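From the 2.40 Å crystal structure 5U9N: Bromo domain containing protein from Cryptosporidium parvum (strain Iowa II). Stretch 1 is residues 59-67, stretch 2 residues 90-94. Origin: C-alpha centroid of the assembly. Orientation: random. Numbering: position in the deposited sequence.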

# COMPACT_ATOMS: atom_id res chain seq x y z
N THR A 59 6.89 -4.59 1.84
CA THR A 59 6.99 -4.45 3.30
C THR A 59 5.70 -4.96 3.98
O THR A 59 5.78 -5.62 5.00
CB THR A 59 7.29 -2.99 3.69
OG1 THR A 59 8.59 -2.66 3.24
CG2 THR A 59 7.22 -2.77 5.19
N ILE A 60 4.54 -4.67 3.40
CA ILE A 60 3.26 -5.16 3.94
C ILE A 60 3.19 -6.68 3.77
O ILE A 60 2.79 -7.38 4.72
CB ILE A 60 2.05 -4.46 3.26
CG1 ILE A 60 2.00 -2.98 3.64
CG2 ILE A 60 0.74 -5.15 3.65
CD1 ILE A 60 0.91 -2.16 2.85
N GLU A 61 3.51 -7.20 2.55
CA GLU A 61 3.53 -8.65 2.27
C GLU A 61 4.39 -9.40 3.27
O GLU A 61 3.97 -10.43 3.78
CB GLU A 61 4.05 -8.93 0.84
CG GLU A 61 4.10 -10.43 0.52
CD GLU A 61 4.35 -10.80 -0.93
OE1 GLU A 61 4.00 -11.93 -1.33
OE2 GLU A 61 4.88 -9.94 -1.68
N LYS A 62 5.60 -8.91 3.53
CA LYS A 62 6.50 -9.53 4.51
C LYS A 62 5.93 -9.45 5.95
O LYS A 62 6.15 -10.36 6.73
CB LYS A 62 7.90 -8.89 4.45
CG LYS A 62 8.70 -9.32 3.22
CD LYS A 62 10.06 -8.61 3.15
CE LYS A 62 10.91 -9.09 1.99
N ARG A 63 5.20 -8.36 6.29
CA ARG A 63 4.55 -8.24 7.61
C ARG A 63 3.36 -9.24 7.76
O ARG A 63 3.07 -9.67 8.88
CB ARG A 63 4.06 -6.82 7.86
CG ARG A 63 5.14 -5.81 8.19
CD ARG A 63 4.56 -4.65 8.98
NE ARG A 63 5.36 -3.44 8.84
CZ ARG A 63 5.15 -2.31 9.53
NH1 ARG A 63 5.91 -1.25 9.32
NH2 ARG A 63 4.16 -2.25 10.42
N LEU A 64 2.65 -9.57 6.65
CA LEU A 64 1.54 -10.55 6.69
C LEU A 64 2.05 -11.97 6.90
O LEU A 64 1.34 -12.78 7.48
CB LEU A 64 0.72 -10.53 5.38
CG LEU A 64 -0.27 -9.43 5.18
CD1 LEU A 64 -0.71 -9.39 3.73
CD2 LEU A 64 -1.48 -9.61 6.09
N ASN A 65 3.21 -12.30 6.33
CA ASN A 65 3.75 -13.66 6.41
C ASN A 65 4.34 -13.98 7.81
O ASN A 65 4.59 -15.16 8.10
CB ASN A 65 4.82 -13.90 5.33
CG ASN A 65 4.22 -14.22 3.96
OD1 ASN A 65 3.55 -13.38 3.35
ND2 ASN A 65 4.39 -15.45 3.49
N ASN A 66 4.58 -12.95 8.67
CA ASN A 66 5.11 -13.18 10.04
C ASN A 66 4.09 -14.00 10.89
O ASN A 66 4.51 -14.83 11.70
CB ASN A 66 5.45 -11.84 10.75
CG ASN A 66 6.90 -11.38 10.59
OD1 ASN A 66 7.76 -11.66 11.43
ND2 ASN A 66 7.18 -10.64 9.52
N LYS A 67 2.76 -13.77 10.68
CA LYS A 67 1.67 -14.47 11.39
C LYS A 67 1.90 -14.49 12.91
O LYS A 67 0.94 -14.52 13.68
CB LYS A 67 1.52 -15.91 10.86
N ASN A 90 11.35 -7.16 12.98
CA ASN A 90 10.34 -7.75 12.10
C ASN A 90 8.93 -7.67 12.76
O ASN A 90 8.60 -8.48 13.63
CB ASN A 90 10.70 -9.21 11.76
CG ASN A 90 11.24 -9.38 10.35
OD1 ASN A 90 10.47 -9.55 9.39
ND2 ASN A 90 12.56 -9.31 10.19
N GLN A 91 8.11 -6.68 12.32
CA GLN A 91 6.76 -6.46 12.86
C GLN A 91 5.74 -7.37 12.15
O GLN A 91 6.04 -7.95 11.11
CB GLN A 91 6.37 -4.98 12.69
CG GLN A 91 7.36 -4.01 13.34
CD GLN A 91 7.17 -2.60 12.84
OE1 GLN A 91 7.98 -2.08 12.06
NE2 GLN A 91 6.11 -1.94 13.28
N THR A 92 4.54 -7.52 12.74
CA THR A 92 3.48 -8.36 12.16
C THR A 92 2.14 -7.62 12.19
O THR A 92 1.86 -6.89 13.15
CB THR A 92 3.39 -9.71 12.91
OG1 THR A 92 2.66 -10.64 12.10
CG2 THR A 92 2.73 -9.59 14.28
N ILE A 93 1.32 -7.82 11.15
CA ILE A 93 -0.01 -7.19 11.05
C ILE A 93 -1.01 -8.01 11.91
O ILE A 93 -1.31 -9.16 11.59
CB ILE A 93 -0.45 -7.09 9.55
CG1 ILE A 93 0.49 -6.15 8.77
CG2 ILE A 93 -1.91 -6.57 9.44
CD1 ILE A 93 0.64 -6.47 7.44
N GLU A 94 -1.52 -7.39 13.02
CA GLU A 94 -2.38 -8.08 13.98
C GLU A 94 -3.79 -8.27 13.48
O GLU A 94 -4.48 -9.13 14.01
CB GLU A 94 -2.43 -7.31 15.31
CG GLU A 94 -1.20 -7.48 16.20
CD GLU A 94 -1.36 -6.86 17.58
OE1 GLU A 94 -2.34 -7.22 18.28
OE2 GLU A 94 -0.53 -5.99 17.94
O HOH W 1 2.52 -4.09 11.54

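How do the two backbones meet? Residues of stretch 1 from T59 onward continue a helix that begins earlier in the chain, held by bonds such as R63 N to T59 O (3.1 Å) and L64 N to I60 O (2.9 Å). Stretch 2 has no regular structure; its residues Q91 to I93 are extended, and it comes closest to the helix where the CA atoms of R63 and T92 lie 4.7 Å apart. The carbonyl of R63 is the focus of the polar contact. I93 N donates to R63 O over 3.4 Å, a nearly straight but weak bond, and T92 OG1 donates to the same R63 O, also weakly, at 3.4 Å. T92 CA adds a CA-H...O contact to R63 O at 3.6 Å. One oxygen late in the helix thus gathers three long approaches rather than one short bond.

What fills the apolar part of the contact? I93 points its CA-to-CB bond toward the helix, and its CD1 reaches in among I60, R63 and L64. CD1 lies 4.0 Å from I60 CG2, 3.8 Å from L64 CG and 3.5 Å from R63 CB, so the aliphatic base of the arginine joins the two hydrocarbon side chains in packing against it. L64 starts away from stretch 2, yet the end of its side chain comes nearer. I60, L64 and I93 are all buried, a setting that suits side chains with no polar groups to satisfy.

How does R63 serve both the apolar and the polar parts? Its long side chain can pack through CB while carrying its guanidinium out toward Q91 and solvent. Q91 NE2 sits over one face of that group, 3.5 Å from R63 NH2; both atoms are donors, so this is packing without a hydrogen bond. A water supplies the polar link instead, accepting from R63 NH2 at 2.7 Å and donating weakly to T92 O at 3.3 Å.

What does N66 add beside the R63 carbonyl? Its CA-to-CB bond points toward stretch 2, and its amide serves both stretches: ND2 donates to K62 O at 3.0 Å, back along its own stretch, and weakly to N90 OD1 at 3.5 Å across the contact. An asparagine amide has two hydrogens to offer, which suits this pair of acceptors. N66 CB also packs 3.3 Å from T92 OG1. Altogether the two stretches bury 464 Å², with R63 and I93 contributing most.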